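Local coordinates for arabinose metabolism transcriptional repressor (Bacillus subtilis, PDB 5D4S), which probably represses arabinose-utilisation genes by binding operator DNA through a winged helix-turn-helix domain of the GntR family, at residues S33-I36 with K40-P43; P48-L53 with H62-A67; L77-V80 with G84-V87. All blocks are in the same frame, centred on the assembly; numbering follows the deposited sequence.

Interaction 1: residues S33-I36 with K40-P43; sequences SSWI and KILP
The side chains of Trp35 and Ile41 run alongside each other in a common direction, one from the last turn of helix 24-35 and the other from the loop that follows it. The touching branch of Ile41 is its CG1-CD1 arm: CD1 sits 3.9 Å from CE3 of the Trp35 indole, and CG1 is 4.0 Å from Trp35 CB. This branch therefore runs along the root of the tryptophan and meets its six-membered ring obliquely. The direction follows from Ile41 chi1 of -44°, which sets CG1 opposite the carbonyl carbon, with chi2 of -175° stretching CD1 onward beside the indole.

Lys40 behaves differently. Its CB approaches the backbone, 3.4 Å from Trp35 O, while the extended remainder passes obliquely by the ring, with CD 4.3 Å from Trp35 CD1, and carries the ammonium away from segment 33-36. Both loop residues also address the same carbonyl. Trp35 O accepts from Lys40 N at 2.9 Å, with an N-H...O angle of only 127°, and from Ile41 N at 3.5 Å; both bonds are weak. Ile36 is the first residue to leave helical backbone angles, so these bonds fall where the chain turns out of the helix.

The indole NE1 is hydrogen-bonded to Glu31 one turn earlier, which helps fix the ring's rotation, and Ile41 also rests on Ile47 and Val87. Chemically, the contact combines apolar packing with two bent or long bonds to one carbonyl, so the turn is held by apolar contact plus two weak backbone bonds, with no strong polar link between the two segments.

Interaction 2: residues P48-L53 with H62-A67; sequences PTENEL and HTIRKA. With nucleotides of chain C; nucleotides of chain D.
Leu53 and Ile64 form the close-packed half of this contact between helices 50-57 and 61-74. Their side chains are roughly perpendicular: Ile64 CD1 comes to 3.6 Å from Leu53 CB, while its CG2 branch reaches Leu53 CD1 at 3.9 Å. Both residues are buried, and Met54 and Phe57 also pack on Ile64.

Toward the DNA the packing gives way to charged groups that face the nucleic acid backbone. Glu50 and Ile64 run antiparallel past one another, Glu50 CG no nearer than 4.2 Å to Ile64 CG2, and the extended glutamate chain delivers its carboxylate to Arg65. A salt bridge joins Glu50 OE2 to Arg65 NH1 at 2.8 Å, but the N-H...O angle of 119° makes it a weak hydrogen bond, and the two flat groups are turned 64° apart. Arg65 gets there through a bend at chi3 (62°). The same NH1 gives a straighter bond of 2.8 Å to OP2 of DG9 of chain C, and NH2 adds a weak one. The other carboxylate oxygen, Glu50 OE1, is paired with Arg61.

Each helix also meets a phosphate directly. Thr49 and Glu52 form a capping box at the start of helix 50-57, where Glu50 N donates almost straight to OP2 of DT8 of chain C at 2.8 Å. From helix 61-74, Thr63 OG1 sits so close to OP2 of DC10 of chain D that the bond length is doubtful, and His62 lays one ring face against N4 of that cytosine.

The chemistry implies that Glu50 probably steers Arg65 and offsets part of its charge, while the apolar half joins the two helices, consistent with their being presented together to the DNA.

Interaction 3: residues L77-V80 with G84-V87; sequences LYSV and GTFV. With nucleotides of chain C.
Strands 77-80 and 84-87 run antiparallel at 154°, with Tyr78-Phe86 and Val80-Gly84 as hydrogen-bonded pairs, the Val80 N to Gly84 O bond nearly straight at 2.9 Å, and Leu77-Val87 and Ser79-Thr85 as non-hydrogen-bonded ones.

On the face bearing Tyr78 and Phe86, Phe86 CB makes a CH-pi contact, 3.9 Å from the Tyr78 ring centroid and over that ring's face. The two rings are close to parallel, 18° apart, but offset so that little of one lies over the other. Tyr78 CG stands between its backbone N and carbonyl carbon (chi1 66°), which swings the ring across toward Phe86 and its hydroxyl to Asp44. With an alanine in place of Tyr78, the ring face over Phe86 CB would be gone, and Asp44 would probably be left without its hydroxyl partner.

On the other face, Ser79 OG and Thr85 OG1 share a 2.8 Å hydrogen bond. Leu77 reaches Thr85 CG2 with its CD1 at 3.9 Å and also meets Leu71 and Val72 of helix 61-74.

Near the turn, Gly84 CA lies 3.5 Å from C5' of DT8 of chain C, placing the backbone against a DNA sugar. This two-stranded hairpin is the wing of the winged helix-turn-helix fold.

Trp35 connects interaction 1 to interaction 2: its CH2 lies 4.0 Å from Leu53 CD2, although the two centres are 16 Å apart. Interaction 1 also borders the hairpin of interaction 3, where Ile41 CG2 is 3.4 Å from Val87 CG2 and Ile36 CD1 is 3.6 Å from Leu77 CD2. Interactions 2 and 3 do not touch, their nearest atoms being about 5 Å apart, yet both meet DT8 of chain C: interaction 2 hydrogen-bonds its phosphate, and interaction 3 packs mainly on its sugar. Interaction 1 stays about 11 Å from the nucleic acid at its nearest atom, so it packs behind the two DNA-contacting elements.

Interaction 1: residues S33-I36 with K40-P43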
loop_
_atom_site.group_PDB
_atom_site.type_symbol
_atom_site.label_atom_id
_atom_site.label_comp_id
_atom_site.label_asym_id
_atom_site.label_seq_id
_atom_site.Cartn_x
_atom_site.Cartn_y
_atom_site.Cartn_z
ATOM N N SER B 33 -7.752 2.762 11.782
ATOM C CA SER B 33 -8.544 1.569 12.032
ATOM C C SER B 33 -9.146 1.627 13.432
ATOM O O SER B 33 -10.166 0.988 13.690
ATOM C CB SER B 33 -7.716 0.302 11.836
ATOM O OG SER B 33 -6.410 0.475 12.336
ATOM N N SER B 34 -8.540 2.411 14.328
ATOM C CA SER B 34 -9.090 2.573 15.673
ATOM C C SER B 34 -10.321 3.475 15.631
ATOM O O SER B 34 -11.176 3.378 16.494
ATOM C CB SER B 34 -8.060 3.155 16.647
ATOM O OG SER B 34 -7.992 4.573 16.511
ATOM N N TRP B 35 -10.401 4.355 14.635
ATOM C CA TRP B 35 -11.607 5.170 14.432
ATOM C C TRP B 35 -12.782 4.295 14.008
ATOM O O TRP B 35 -13.877 4.391 14.549
ATOM C CB TRP B 35 -11.369 6.242 13.378
ATOM C CG TRP B 35 -10.308 7.224 13.727
ATOM C CD1 TRP B 35 -9.786 7.481 14.970
ATOM C CD2 TRP B 35 -9.641 8.093 12.822
ATOM N NE1 TRP B 35 -8.822 8.459 14.880
ATOM C CE2 TRP B 35 -8.721 8.856 13.569
ATOM C CE3 TRP B 35 -9.739 8.309 11.437
ATOM C CZ2 TRP B 35 -7.891 9.807 12.983
ATOM C CZ3 TRP B 35 -8.918 9.252 10.855
ATOM C CH2 TRP B 35 -8.000 9.988 11.627
ATOM N N ILE B 36 -12.546 3.438 13.019
ATOM C CA ILE B 36 -13.414 2.294 12.794
ATOM C C ILE B 36 -13.217 1.420 14.033
ATOM O O ILE B 36 -12.435 1.776 14.896
ATOM C CB ILE B 36 -13.052 1.548 11.487
ATOM C CG1 ILE B 36 -12.607 2.549 10.424
ATOM C CG2 ILE B 36 -14.237 0.747 10.958
ATOM C CD1 ILE B 36 -12.202 1.905 9.120
ATOM N N LYS B 40 -16.356 5.469 15.634
ATOM C CA LYS B 40 -16.248 6.903 15.363
ATOM C C LYS B 40 -16.585 7.216 13.902
ATOM O O LYS B 40 -17.034 8.317 13.583
ATOM C CB LYS B 40 -14.845 7.419 15.706
ATOM C CG LYS B 40 -14.569 7.545 17.207
ATOM C CD LYS B 40 -13.184 8.140 17.476
ATOM C CE LYS B 40 -12.999 8.501 18.951
ATOM N NZ LYS B 40 -11.725 9.247 19.213
ATOM N N ILE B 41 -16.350 6.252 13.013
ATOM C CA ILE B 41 -16.774 6.368 11.620
ATOM C C ILE B 41 -17.598 5.136 11.257
ATOM O O ILE B 41 -17.202 4.011 11.556
ATOM C CB ILE B 41 -15.574 6.504 10.651
ATOM C CG1 ILE B 41 -14.549 7.474 11.208
ATOM C CG2 ILE B 41 -16.013 7.023 9.294
ATOM C CD1 ILE B 41 -13.414 7.736 10.271
ATOM N N LEU B 42 -18.751 5.355 10.629
ATOM C CA LEU B 42 -19.677 4.271 10.292
ATOM C C LEU B 42 -19.535 3.870 8.829
ATOM O O LEU B 42 -18.983 4.635 8.045
ATOM C CB LEU B 42 -21.114 4.700 10.586
ATOM C CG LEU B 42 -21.332 5.163 12.023
ATOM C CD1 LEU B 42 -22.767 5.631 12.217
ATOM C CD2 LEU B 42 -20.981 4.046 12.988
ATOM N N PRO B 43 -20.014 2.664 8.460
ATOM C CA PRO B 43 -19.969 2.244 7.057
ATOM C C PRO B 43 -20.543 3.288 6.113
ATOM O O PRO B 43 -21.579 3.887 6.409
ATOM C CB PRO B 43 -20.822 0.976 7.051
ATOM C CG PRO B 43 -20.587 0.400 8.394
ATOM C CD PRO B 43 -20.523 1.586 9.326
#

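Interaction 2: residues P48-L53 with H62-A67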
loop_
_atom_site.group_PDB
_atom_site.type_symbol
_atom_site.label_atom_id
_atom_site.label_comp_id
_atom_site.label_asym_id
_atom_site.label_seq_id
_atom_site.Cartn_x
_atom_site.Cartn_y
_atom_site.Cartn_z
ATOM N N PRO B 48 -11.537 11.717 6.726
ATOM C CA PRO B 48 -10.949 12.968 6.237
ATOM C C PRO B 48 -10.197 12.805 4.928
ATOM O O PRO B 48 -9.737 11.708 4.617
ATOM C CB PRO B 48 -9.983 13.360 7.352
ATOM C CG PRO B 48 -10.536 12.729 8.566
ATOM C CD PRO B 48 -11.103 11.424 8.108
ATOM N N THR B 49 -10.062 13.895 4.183
ATOM C CA THR B 49 -9.306 13.887 2.940
ATOM C C THR B 49 -7.837 13.593 3.184
ATOM O O THR B 49 -7.361 13.663 4.318
ATOM C CB THR B 49 -9.397 15.220 2.228
ATOM O OG1 THR B 49 -8.704 16.207 3.007
ATOM C CG2 THR B 49 -10.860 15.640 2.070
ATOM N N GLU B 50 -7.118 13.275 2.114
ATOM C CA GLU B 50 -5.702 12.969 2.230
ATOM C C GLU B 50 -4.960 14.183 2.751
ATOM O O GLU B 50 -4.060 14.043 3.548
ATOM C CB GLU B 50 -5.128 12.497 0.880
ATOM C CG GLU B 50 -5.557 11.073 0.542
ATOM C CD GLU B 50 -5.201 10.655 -0.894
ATOM O OE1 GLU B 50 -4.478 11.398 -1.593
ATOM O OE2 GLU B 50 -5.665 9.580 -1.323
ATOM N N ASN B 51 -5.351 15.381 2.336
ATOM C CA ASN B 51 -4.660 16.577 2.815
ATOM C C ASN B 51 -4.929 16.885 4.300
ATOM O O ASN B 51 -4.036 17.355 5.026
ATOM C CB ASN B 51 -5.034 17.783 1.960
ATOM C CG ASN B 51 -4.124 17.922 0.764
ATOM O OD1 ASN B 51 -3.236 18.772 0.740
ATOM N ND2 ASN B 51 -4.311 17.053 -0.224
ATOM N N GLU B 52 -6.157 16.617 4.731
ATOM C CA GLU B 52 -6.518 16.751 6.137
ATOM C C GLU B 52 -5.710 15.750 6.956
ATOM O O GLU B 52 -5.193 16.085 8.020
ATOM C CB GLU B 52 -8.011 16.536 6.340
ATOM C CG GLU B 52 -8.838 17.707 5.803
ATOM C CD GLU B 52 -10.314 17.456 5.835
ATOM O OE1 GLU B 52 -10.717 16.278 5.915
ATOM O OE2 GLU B 52 -11.076 18.441 5.795
ATOM N N LEU B 53 -5.598 14.527 6.452
ATOM C CA LEU B 53 -4.834 13.493 7.154
ATOM C C LEU B 53 -3.343 13.838 7.216
ATOM O O LEU B 53 -2.695 13.620 8.247
ATOM C CB LEU B 53 -5.041 12.128 6.496
ATOM C CG LEU B 53 -6.466 11.590 6.654
ATOM C CD1 LEU B 53 -6.667 10.317 5.859
ATOM C CD2 LEU B 53 -6.816 11.371 8.120
ATOM N N HIS B 62 2.353 10.608 0.578
ATOM C CA HIS B 62 2.800 9.237 0.339
ATOM C C HIS B 62 2.510 8.315 1.522
ATOM O O HIS B 62 2.021 7.193 1.356
ATOM C CB HIS B 62 4.300 9.219 0.026
ATOM C CG HIS B 62 4.892 7.842 -0.012
ATOM N ND1 HIS B 62 5.022 7.117 -1.182
ATOM C CD2 HIS B 62 5.376 7.050 0.974
ATOM C CE1 HIS B 62 5.581 5.949 -0.911
ATOM N NE2 HIS B 62 5.795 5.881 0.389
ATOM N N THR B 63 2.810 8.786 2.726
ATOM C CA THR B 63 2.587 7.960 3.896
ATOM C C THR B 63 1.090 7.726 4.111
ATOM O O THR B 63 0.659 6.596 4.390
ATOM C CB THR B 63 3.252 8.603 5.118
ATOM O OG1 THR B 63 4.675 8.528 4.950
ATOM C CG2 THR B 63 2.846 7.907 6.420
ATOM N N ILE B 64 0.282 8.773 3.942
ATOM C CA ILE B 64 -1.161 8.623 4.114
ATOM C C ILE B 64 -1.702 7.613 3.105
ATOM O O ILE B 64 -2.527 6.756 3.441
ATOM C CB ILE B 64 -1.916 9.968 3.938
ATOM C CG1 ILE B 64 -1.604 10.934 5.086
ATOM C CG2 ILE B 64 -3.429 9.734 3.856
ATOM C CD1 ILE B 64 -1.910 10.359 6.487
ATOM N N ARG B 65 -1.214 7.700 1.872
ATOM C CA ARG B 65 -1.705 6.837 0.808
ATOM C C ARG B 65 -1.271 5.395 1.020
ATOM O O ARG B 65 -2.002 4.471 0.693
ATOM C CB ARG B 65 -1.242 7.347 -0.563
ATOM C CG ARG B 65 -2.122 8.553 -1.056
ATOM C CD ARG B 65 -1.805 8.906 -2.498
ATOM N NE ARG B 65 -2.111 7.765 -3.348
ATOM C CZ ARG B 65 -3.338 7.453 -3.750
ATOM N NH1 ARG B 65 -4.367 8.226 -3.409
ATOM N NH2 ARG B 65 -3.534 6.378 -4.492
ATOM N N LYS B 66 -0.080 5.199 1.559
ATOM C CA LYS B 66 0.342 3.855 1.925
ATOM C C LYS B 66 -0.596 3.289 3.004
ATOM O O LYS B 66 -1.092 2.162 2.872
ATOM C CB LYS B 66 1.798 3.885 2.382
ATOM C CG LYS B 66 2.307 2.626 3.123
ATOM C CD LYS B 66 2.307 1.407 2.232
ATOM C CE LYS B 66 3.294 0.364 2.780
ATOM N NZ LYS B 66 3.008 -0.977 2.256
ATOM N N ALA B 67 -0.862 4.064 4.057
ATOM C CA ALA B 67 -1.768 3.587 5.108
ATOM C C ALA B 67 -3.159 3.225 4.588
ATOM O O ALA B 67 -3.722 2.141 4.868
ATOM C CB ALA B 67 -1.895 4.637 6.216
ATOM P P DT C 8 -9.493 12.360 -0.767
ATOM O OP1 DT C 8 -10.200 11.578 0.269
ATOM O OP2 DT C 8 -8.366 13.271 -0.410
ATOM O "O5'" DT C 8 -9.133 11.403 -1.989
ATOM C "C5'" DT C 8 -10.145 10.529 -2.495
ATOM C "C4'" DT C 8 -9.750 9.910 -3.821
ATOM O "O4'" DT C 8 -9.376 10.957 -4.756
ATOM C "C3'" DT C 8 -8.561 8.938 -3.767
ATOM O "O3'" DT C 8 -8.816 7.852 -4.640
ATOM C "C2'" DT C 8 -7.410 9.798 -4.275
ATOM C "C1'" DT C 8 -8.127 10.655 -5.310
ATOM N N1 DT C 8 -7.417 11.921 -5.640
ATOM C C2 DT C 8 -7.194 12.221 -6.958
ATOM O O2 DT C 8 -7.585 11.530 -7.875
ATOM N N3 DT C 8 -6.527 13.380 -7.170
ATOM C C4 DT C 8 -6.043 14.247 -6.226
ATOM O O4 DT C 8 -5.444 15.278 -6.537
ATOM C C5 DT C 8 -6.288 13.865 -4.857
ATOM C C7 DT C 8 -5.794 14.728 -3.733
ATOM C C6 DT C 8 -6.957 12.727 -4.633
ATOM P P DC D 10 6.950 11.384 6.037
ATOM O OP1 DC D 10 7.075 11.784 7.447
ATOM O OP2 DC D 10 5.731 10.715 5.527
ATOM O "O5'" DC D 10 7.298 12.654 5.176
ATOM C "C5'" DC D 10 8.328 13.525 5.623
ATOM C "C4'" DC D 10 9.138 14.029 4.451
ATOM O "O4'" DC D 10 9.765 12.905 3.793
ATOM C "C3'" DC D 10 8.330 14.658 3.328
ATOM O "O3'" DC D 10 7.952 15.997 3.642
ATOM C "C2'" DC D 10 9.348 14.622 2.207
ATOM C "C1'" DC D 10 9.981 13.246 2.431
ATOM N N1 DC D 10 9.395 12.217 1.550
ATOM C C2 DC D 10 9.884 12.097 0.251
ATOM O O2 DC D 10 10.819 12.830 -0.097
ATOM N N3 DC D 10 9.334 11.178 -0.584
ATOM C C4 DC D 10 8.334 10.410 -0.151
ATOM N N4 DC D 10 7.826 9.508 -0.995
ATOM C C5 DC D 10 7.810 10.532 1.168
ATOM C C6 DC D 10 8.361 11.447 1.977
ATOM P P DG C 9 -7.721 6.708 -4.913
ATOM O OP1 DG C 9 -8.530 5.491 -5.111
ATOM O OP2 DG C 9 -6.688 6.743 -3.854
ATOM O "O5'" DG C 9 -7.085 7.120 -6.300
ATOM C "C5'" DG C 9 -7.858 6.954 -7.482
ATOM C "C4'" DG C 9 -6.972 6.925 -8.684
ATOM O "O4'" DG C 9 -6.453 8.265 -8.929
ATOM C "C3'" DG C 9 -5.764 5.999 -8.522
ATOM O "O3'" DG C 9 -5.615 5.222 -9.706
ATOM C "C2'" DG C 9 -4.599 6.955 -8.279
ATOM C "C1'" DG C 9 -5.043 8.246 -8.963
ATOM N N9 DG C 9 -4.549 9.460 -8.292
ATOM C C8 DG C 9 -4.725 9.823 -6.973
ATOM N N7 DG C 9 -4.171 10.975 -6.671
ATOM C C5 DG C 9 -3.599 11.398 -7.867
ATOM C C6 DG C 9 -2.854 12.573 -8.172
ATOM O O6 DG C 9 -2.547 13.511 -7.427
ATOM N N1 DG C 9 -2.461 12.601 -9.508
ATOM C C2 DG C 9 -2.756 11.619 -10.430
ATOM N N2 DG C 9 -2.300 11.807 -11.669
ATOM N N3 DG C 9 -3.451 10.529 -10.161
ATOM C C4 DG C 9 -3.829 10.476 -8.866
#

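Interaction 3: residues L77-V80 with G84-V87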
loop_
_atom_site.group_PDB
_atom_site.type_symbol
_atom_site.label_atom_id
_atom_site.label_comp_id
_atom_site.label_asym_id
_atom_site.label_seq_id
_atom_site.Cartn_x
_atom_site.Cartn_y
_atom_site.Cartn_z
ATOM N N LEU B 77 -11.664 -0.047 4.181
ATOM C CA LEU B 77 -12.034 1.218 3.541
ATOM C C LEU B 77 -12.207 1.029 2.046
ATOM O O LEU B 77 -11.688 0.073 1.477
ATOM C CB LEU B 77 -10.968 2.290 3.756
ATOM C CG LEU B 77 -10.451 2.689 5.134
ATOM C CD1 LEU B 77 -9.249 3.588 4.932
ATOM C CD2 LEU B 77 -11.540 3.420 5.894
ATOM N N TYR B 78 -12.902 1.959 1.401
ATOM C CA TYR B 78 -12.925 1.989 -0.063
ATOM C C TYR B 78 -12.838 3.425 -0.563
ATOM O O TYR B 78 -13.250 4.349 0.128
ATOM C CB TYR B 78 -14.175 1.297 -0.628
ATOM C CG TYR B 78 -15.499 1.970 -0.329
ATOM C CD1 TYR B 78 -16.218 1.650 0.812
ATOM C CD2 TYR B 78 -16.051 2.896 -1.211
ATOM C CE1 TYR B 78 -17.437 2.249 1.087
ATOM C CE2 TYR B 78 -17.276 3.498 -0.944
ATOM C CZ TYR B 78 -17.959 3.167 0.205
ATOM O OH TYR B 78 -19.173 3.755 0.487
ATOM N N SER B 79 -12.281 3.602 -1.759
ATOM C CA SER B 79 -12.023 4.930 -2.293
ATOM C C SER B 79 -12.777 5.166 -3.590
ATOM O O SER B 79 -12.971 4.247 -4.379
ATOM C CB SER B 79 -10.526 5.131 -2.526
ATOM O OG SER B 79 -9.813 5.197 -1.305
ATOM N N VAL B 80 -13.205 6.408 -3.787
ATOM C CA VAL B 80 -13.782 6.878 -5.046
ATOM C C VAL B 80 -12.973 8.091 -5.460
ATOM O O VAL B 80 -12.915 9.070 -4.704
ATOM C CB VAL B 80 -15.268 7.285 -4.906
ATOM C CG1 VAL B 80 -15.821 7.722 -6.253
ATOM C CG2 VAL B 80 -16.096 6.149 -4.331
ATOM N N GLY B 84 -13.853 10.556 -2.339
ATOM C CA GLY B 84 -13.309 10.462 -1.001
ATOM C C GLY B 84 -12.984 9.032 -0.647
ATOM O O GLY B 84 -12.987 8.154 -1.503
ATOM N N THR B 85 -12.700 8.803 0.627
ATOM C CA THR B 85 -12.439 7.468 1.124
ATOM C C THR B 85 -13.404 7.232 2.279
ATOM O O THR B 85 -13.648 8.131 3.090
ATOM C CB THR B 85 -10.948 7.309 1.539
ATOM O OG1 THR B 85 -10.127 7.423 0.369
ATOM C CG2 THR B 85 -10.686 5.958 2.195
ATOM N N PHE B 86 -13.981 6.035 2.321
ATOM C CA PHE B 86 -15.116 5.729 3.185
ATOM C C PHE B 86 -14.902 4.431 3.958
ATOM O O PHE B 86 -14.193 3.547 3.473
ATOM C CB PHE B 86 -16.396 5.604 2.353
ATOM C CG PHE B 86 -16.661 6.788 1.446
ATOM C CD1 PHE B 86 -15.973 6.941 0.254
ATOM C CD2 PHE B 86 -17.607 7.728 1.784
ATOM C CE1 PHE B 86 -16.211 8.024 -0.575
ATOM C CE2 PHE B 86 -17.860 8.812 0.951
ATOM C CZ PHE B 86 -17.159 8.958 -0.228
ATOM N N VAL B 87 -15.529 4.312 5.135
ATOM C CA VAL B 87 -15.546 3.044 5.878
ATOM C C VAL B 87 -16.356 2.025 5.101
ATOM O O VAL B 87 -17.488 2.293 4.704
ATOM C CB VAL B 87 -16.139 3.184 7.318
ATOM C CG1 VAL B 87 -16.445 1.813 7.949
ATOM C CG2 VAL B 87 -15.177 3.903 8.202
ATOM P P DT C 8 -9.493 12.360 -0.767
ATOM O OP1 DT C 8 -10.200 11.578 0.269
ATOM O OP2 DT C 8 -8.366 13.271 -0.410
ATOM O "O5'" DT C 8 -9.133 11.403 -1.989
ATOM C "C5'" DT C 8 -10.145 10.529 -2.495
ATOM C "C4'" DT C 8 -9.750 9.910 -3.821
ATOM O "O4'" DT C 8 -9.376 10.957 -4.756
ATOM C "C3'" DT C 8 -8.561 8.938 -3.767
ATOM O "O3'" DT C 8 -8.816 7.852 -4.640
ATOM C "C2'" DT C 8 -7.410 9.798 -4.275
ATOM C "C1'" DT C 8 -8.127 10.655 -5.310
ATOM N N1 DT C 8 -7.417 11.921 -5.640
ATOM C C2 DT C 8 -7.194 12.221 -6.958
ATOM O O2 DT C 8 -7.585 11.530 -7.875
ATOM N N3 DT C 8 -6.527 13.380 -7.170
ATOM C C4 DT C 8 -6.043 14.247 -6.226
ATOM O O4 DT C 8 -5.444 15.278 -6.537
ATOM C C5 DT C 8 -6.288 13.865 -4.857
ATOM C C7 DT C 8 -5.794 14.728 -3.733
ATOM C C6 DT C 8 -6.957 12.727 -4.633
#